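Local coordinates for protein pertussis toxin-like subunit ArtA (Escherichia coli, PDB 4Z9D) that probably transfers ADP-ribose from NAD to trimeric G proteins of the host cell, as the enzymatic subunit of a pertussis-like AB5 toxin, at residues R30-H35 with S48-T53; Y89-S94 with D116-A121. The protein carries 2 engineered substitutions. One frame throughout, in Å; residues are numbered along the deposited sequence.

In the fold
From the N terminus, the chain lays down strand 6-11, which supplies Arg9 to the NAD pocket, before reaching contact 1. There, residues 48-53 fold back on 30-35 and close a short loop, setting helix 32-37 against strand 50-54. The chain then runs through helix 57-68 and strand 77-83 to contact 2, where 116-121 returns to pair with 89-94 and closes a mostly helical excursion. The two loops neither nest nor cross; they follow in series. In space they meet in one three-stranded antiparallel sheet, with strand 118-122 between 50-54 and 88-90. Ile51 N lies 2.8 Å from Ala121 O, a probable hydrogen bond, and Leu32 packs on Ser94.

Contact 1 of 2, residues R30-H35 with S48-T53; sequences RNLQQH and SAFIAT. With NAD (nicotinamide-adenine-dinucleotide), chain F.
His35 ND1 and Ser48 OG meet at 2.8 Å in a hydrogen bond that either atom could donate. Phe50 CB sits over the centre of one face of the imidazole, 3.8 Å from its centroid, in a CH-pi contact. Beyond CB, the phenyl ring turns its edge toward that imidazole face, the two planes 66° apart. CG of His35 stands anti to the backbone N (chi1 171°). At the ring edge, NE2 meets Ala52 CB. The Phe50 ring is itself sandwiched, Ala49 CB over the centre of one face and Leu32 CD1 toward the rim of the other, while Arg30 CA and CG approach CZ. Arg30 CG also packs on Ala49 CB at 3.5 Å; its guanidinium runs on to bond Pro169 O through NH2.

This helix-on-strand packing builds one wall of the NAD pocket in the ADP-ribosyltransferase fold. Ala52 CB lies 3.6 Å from NAD C2N, on the nicotinamide ring, and Thr53 O is equally near C5N. Further out, Ser48 OG accepts from Phe50 N at 3.1 Å, an ST turn that ties the serine to the start of the strand. Asn31 caps the helix: its OD1 takes the N-H of Gln34 from above the carbonyl plane, 49° out of it.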
# COMPACT_ATOMS: atom_id res chain seq x y z
N ARG A 30 -5.20 10.64 10.22
CA ARG A 30 -4.45 11.16 9.06
C ARG A 30 -3.08 11.75 9.41
O ARG A 30 -2.61 12.68 8.75
CB ARG A 30 -5.30 12.19 8.31
CG ARG A 30 -6.39 11.54 7.46
CD ARG A 30 -7.29 12.54 6.73
NE ARG A 30 -8.39 11.83 6.08
CZ ARG A 30 -8.69 11.90 4.79
NH1 ARG A 30 -9.70 11.19 4.32
NH2 ARG A 30 -7.99 12.68 3.97
N ASN A 31 -2.42 11.22 10.44
CA ASN A 31 -1.02 11.56 10.69
C ASN A 31 -0.15 10.75 9.75
O ASN A 31 0.09 9.56 9.99
CB ASN A 31 -0.63 11.27 12.15
CG ASN A 31 0.78 11.75 12.50
OD1 ASN A 31 1.72 11.60 11.71
ND2 ASN A 31 0.93 12.34 13.68
N LEU A 32 0.29 11.38 8.66
CA LEU A 32 1.01 10.66 7.61
C LEU A 32 2.35 10.11 8.09
O LEU A 32 2.72 9.00 7.73
CB LEU A 32 1.22 11.57 6.38
CG LEU A 32 1.83 10.95 5.12
CD1 LEU A 32 0.94 9.86 4.56
CD2 LEU A 32 2.10 12.00 4.05
N GLN A 33 3.09 10.87 8.89
CA GLN A 33 4.38 10.39 9.36
C GLN A 33 4.24 9.13 10.21
O GLN A 33 5.05 8.21 10.12
CB GLN A 33 5.13 11.47 10.13
CG GLN A 33 6.62 11.14 10.24
CD GLN A 33 7.48 12.36 10.46
OE1 GLN A 33 8.68 12.26 10.74
NE2 GLN A 33 6.87 13.53 10.35
N GLN A 34 3.21 9.12 11.06
CA GLN A 34 2.84 7.95 11.85
C GLN A 34 2.58 6.74 10.96
O GLN A 34 3.07 5.64 11.22
CB GLN A 34 1.58 8.28 12.66
CG GLN A 34 1.53 7.75 14.05
CD GLN A 34 0.55 8.55 14.88
OE1 GLN A 34 -0.64 8.25 14.91
NE2 GLN A 34 1.04 9.59 15.56
N HIS A 35 1.80 6.94 9.92
CA HIS A 35 1.51 5.85 9.00
C HIS A 35 2.78 5.32 8.32
O HIS A 35 3.02 4.11 8.27
CB HIS A 35 0.51 6.31 7.94
CG HIS A 35 0.33 5.31 6.85
ND1 HIS A 35 -0.47 4.20 6.97
CD2 HIS A 35 0.89 5.24 5.61
CE1 HIS A 35 -0.41 3.49 5.86
NE2 HIS A 35 0.39 4.10 5.01
N SER A 48 -4.71 3.91 11.39
CA SER A 48 -4.31 4.66 10.20
C SER A 48 -5.47 4.93 9.24
O SER A 48 -6.32 4.06 9.00
CB SER A 48 -3.21 3.91 9.45
OG SER A 48 -2.87 4.61 8.27
N ALA A 49 -5.50 6.14 8.69
CA ALA A 49 -6.51 6.51 7.71
C ALA A 49 -6.17 5.94 6.35
O ALA A 49 -6.99 5.95 5.43
CB ALA A 49 -6.63 8.01 7.61
N PHE A 50 -4.95 5.47 6.21
CA PHE A 50 -4.40 5.20 4.89
C PHE A 50 -4.21 3.70 4.62
O PHE A 50 -3.95 2.92 5.54
CB PHE A 50 -3.06 5.93 4.73
CG PHE A 50 -3.11 7.39 5.08
CD1 PHE A 50 -3.74 8.29 4.24
CD2 PHE A 50 -2.52 7.87 6.25
CE1 PHE A 50 -3.79 9.65 4.55
CE2 PHE A 50 -2.56 9.22 6.57
CZ PHE A 50 -3.20 10.12 5.71
N ILE A 51 -4.31 3.33 3.35
CA ILE A 51 -4.02 1.97 2.89
C ILE A 51 -2.78 2.03 2.02
O ILE A 51 -2.78 2.68 0.98
CB ILE A 51 -5.20 1.37 2.10
CG1 ILE A 51 -6.48 1.40 2.94
CG2 ILE A 51 -4.88 -0.05 1.63
CD1 ILE A 51 -7.77 1.29 2.12
N ALA A 52 -1.70 1.37 2.44
CA ALA A 52 -0.42 1.48 1.76
C ALA A 52 -0.37 0.69 0.47
O ALA A 52 -0.84 -0.45 0.41
CB ALA A 52 0.70 1.02 2.68
N THR A 53 0.21 1.28 -0.57
CA THR A 53 0.47 0.59 -1.84
C THR A 53 1.82 1.04 -2.37
O THR A 53 2.43 1.96 -1.83
CB THR A 53 -0.61 0.89 -2.91
OG1 THR A 53 -0.47 2.25 -3.37
CG2 THR A 53 -2.03 0.70 -2.38
PA NAD F . -1.45 -2.93 7.43
O1A NAD F . -2.29 -2.17 6.46
O2A NAD F . -1.72 -2.80 8.88
O5B NAD F . -1.52 -4.50 6.98
C5B NAD F . -0.92 -5.57 7.72
C4B NAD F . -1.99 -6.67 7.88
O4B NAD F . -3.06 -6.21 8.76
C3B NAD F . -2.68 -6.91 6.57
O3B NAD F . -1.82 -7.77 5.76
C2B NAD F . -3.88 -7.66 7.06
O2B NAD F . -3.44 -8.88 7.62
C1B NAD F . -4.30 -6.76 8.24
N9A NAD F . -5.13 -5.53 7.95
C8A NAD F . -4.86 -4.36 7.38
N7A NAD F . -5.97 -3.61 7.43
C5A NAD F . -6.92 -4.31 8.05
C6A NAD F . -8.20 -4.03 8.36
N6A NAD F . -8.65 -2.83 8.00
N1A NAD F . -9.00 -4.91 8.99
C2A NAD F . -8.46 -6.15 9.35
N3A NAD F . -7.13 -6.42 9.01
C4A NAD F . -6.39 -5.50 8.37
O3 NAD F . 0.07 -2.57 7.20
PN NAD F . 0.77 -2.51 5.73
O1N NAD F . -0.19 -1.98 4.71
O2N NAD F . 1.49 -3.78 5.50
O5D NAD F . 1.81 -1.35 6.02
C5D NAD F . 2.75 -1.42 7.10
C4D NAD F . 3.98 -0.57 6.76
O4D NAD F . 4.40 -1.04 5.43
C3D NAD F . 3.63 0.92 6.62
O3D NAD F . 4.77 1.74 6.90
C2D NAD F . 3.35 0.97 5.13
O2D NAD F . 3.42 2.32 4.63
C1D NAD F . 4.45 0.10 4.55
N1N NAD F . 4.11 -0.28 3.13
C2N NAD F . 3.32 -1.42 2.87
C3N NAD F . 2.94 -1.78 1.57
C7N NAD F . 2.17 -2.93 1.32
O7N NAD F . 2.09 -3.36 0.05
N7N NAD F . 1.60 -3.56 2.35
C4N NAD F . 3.37 -0.98 0.52
C5N NAD F . 4.15 0.15 0.76
C6N NAD F . 4.52 0.51 2.05

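Contact 2 of 2, residues Y89-S94 with D116-A121; sequences YPIQPS and DNDIVA. Engineered in segment 116-121: Asp116 (natural residue Gln), Asp118 (natural residue Glu).
Tyr89 and Val120 face each other as an antiparallel hydrogen-bonded pair. Tyr89 N gives to Val120 O at 2.8 Å, and Val120 N returns the bond to Tyr89 O at 2.9 Å. Next to them Pro90 and Ile119 form a non-hydrogen-bonded pair with CA atoms 4.3 Å apart, and Ile119 CA adds a C-H...O contact to Tyr89 O at 3.3 Å. Past the proline the ladder frays: Ile91 N reaches Asp118 O at 3.4 Å, a weak bond.

Apolar contacts fall on both faces of this ribbon. On the Ile119 side, CG1 lies against Pro90 CA and CB. Tyr89 and Val120 share the other face, where Ile91 CG2 meets Val120 CG1 at 4.1 Å. Ile91 CG1 stands between the backbone N and the carbonyl carbon (chi1 62°). CD1, set by an extended chi2, touches Asp118 CB at 3.6 Å, the two side chains crossing obliquely.

Two acidic residues here are engineered. Asp116 brings its carboxylate close to the Gln92 amide, with the two planes nearly perpendicular at 86°. Asp118, glutamate in the natural sequence, touches NAD.

Strand 118-122 is the middle strand, flanked by 88-90 and 50-54, and Ile119 O accepts from Thr53 OG1. Helix 32-37 covers the Val120 face, with Leu36 on Ile91 and His35 on Val120, while segment 89-94 runs on into helix 92-100.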
# COMPACT_ATOMS: atom_id res chain seq x y z
N TYR A 89 -3.03 8.84 -3.42
CA TYR A 89 -2.13 10.00 -3.39
C TYR A 89 -0.68 9.55 -3.32
O TYR A 89 -0.33 8.77 -2.45
CB TYR A 89 -2.40 10.89 -2.18
CG TYR A 89 -3.74 11.58 -2.14
CD1 TYR A 89 -4.89 10.89 -1.75
CD2 TYR A 89 -3.85 12.93 -2.44
CE1 TYR A 89 -6.12 11.54 -1.71
CE2 TYR A 89 -5.08 13.58 -2.39
CZ TYR A 89 -6.20 12.88 -2.03
OH TYR A 89 -7.41 13.53 -1.98
N PRO A 90 0.17 10.02 -4.25
CA PRO A 90 1.61 9.87 -4.02
C PRO A 90 1.99 10.67 -2.77
O PRO A 90 1.40 11.72 -2.54
CB PRO A 90 2.24 10.47 -5.28
CG PRO A 90 1.13 10.54 -6.29
CD PRO A 90 -0.12 10.76 -5.48
N ILE A 91 2.95 10.20 -1.98
CA ILE A 91 3.17 10.86 -0.69
C ILE A 91 3.97 12.16 -0.77
O ILE A 91 3.90 12.99 0.12
CB ILE A 91 3.86 9.91 0.32
CG1 ILE A 91 5.24 9.49 -0.16
CG2 ILE A 91 2.99 8.69 0.61
CD1 ILE A 91 5.97 8.63 0.85
N GLN A 92 4.72 12.36 -1.85
CA GLN A 92 5.68 13.46 -1.90
C GLN A 92 5.08 14.88 -1.72
O GLN A 92 5.64 15.68 -0.98
CB GLN A 92 6.47 13.38 -3.21
CG GLN A 92 7.57 14.40 -3.35
CD GLN A 92 8.36 14.19 -4.64
OE1 GLN A 92 9.30 13.40 -4.69
NE2 GLN A 92 7.97 14.91 -5.70
N PRO A 93 3.96 15.21 -2.40
CA PRO A 93 3.40 16.55 -2.19
C PRO A 93 3.00 16.78 -0.74
O PRO A 93 3.08 17.91 -0.23
CB PRO A 93 2.17 16.57 -3.10
CG PRO A 93 2.51 15.58 -4.18
CD PRO A 93 3.24 14.49 -3.47
N SER A 94 2.54 15.73 -0.08
CA SER A 94 2.14 15.87 1.32
C SER A 94 3.35 15.99 2.22
O SER A 94 3.35 16.78 3.17
CB SER A 94 1.26 14.70 1.75
OG SER A 94 0.01 14.75 1.09
N ASP A 116 10.55 7.16 -4.21
CA ASP A 116 9.25 7.75 -4.52
C ASP A 116 8.20 6.81 -5.11
O ASP A 116 7.40 7.23 -5.95
CB ASP A 116 9.44 8.91 -5.50
CG ASP A 116 10.27 10.04 -4.92
OD1 ASP A 116 10.30 10.18 -3.67
OD2 ASP A 116 10.90 10.77 -5.72
N ASN A 117 8.15 5.58 -4.64
CA ASN A 117 7.14 4.63 -5.12
C ASN A 117 5.94 4.50 -4.20
O ASN A 117 4.99 3.78 -4.52
CB ASN A 117 7.78 3.27 -5.33
CG ASN A 117 8.87 3.32 -6.37
OD1 ASN A 117 8.72 3.95 -7.41
ND2 ASN A 117 10.00 2.69 -6.07
N ASP A 118 5.96 5.18 -3.06
CA ASP A 118 4.85 5.06 -2.12
C ASP A 118 3.63 5.85 -2.54
O ASP A 118 3.73 7.03 -2.90
CB ASP A 118 5.27 5.50 -0.72
CG ASP A 118 6.33 4.61 -0.12
OD1 ASP A 118 5.95 3.50 0.34
OD2 ASP A 118 7.52 5.00 -0.08
N ILE A 119 2.48 5.19 -2.47
CA ILE A 119 1.20 5.81 -2.76
C ILE A 119 0.22 5.33 -1.69
O ILE A 119 0.20 4.14 -1.37
CB ILE A 119 0.70 5.46 -4.17
CG1 ILE A 119 1.55 6.18 -5.22
CG2 ILE A 119 -0.76 5.86 -4.34
CD1 ILE A 119 1.18 5.86 -6.62
N VAL A 120 -0.55 6.23 -1.10
CA VAL A 120 -1.54 5.79 -0.13
C VAL A 120 -2.94 6.02 -0.67
O VAL A 120 -3.19 7.02 -1.34
CB VAL A 120 -1.41 6.50 1.23
CG1 VAL A 120 -0.05 6.17 1.87
CG2 VAL A 120 -1.54 8.00 1.08
N ALA A 121 -3.86 5.11 -0.34
CA ALA A 121 -5.27 5.32 -0.63
C ALA A 121 -5.93 5.73 0.66
O ALA A 121 -5.58 5.24 1.73
CB ALA A 121 -5.92 4.07 -1.17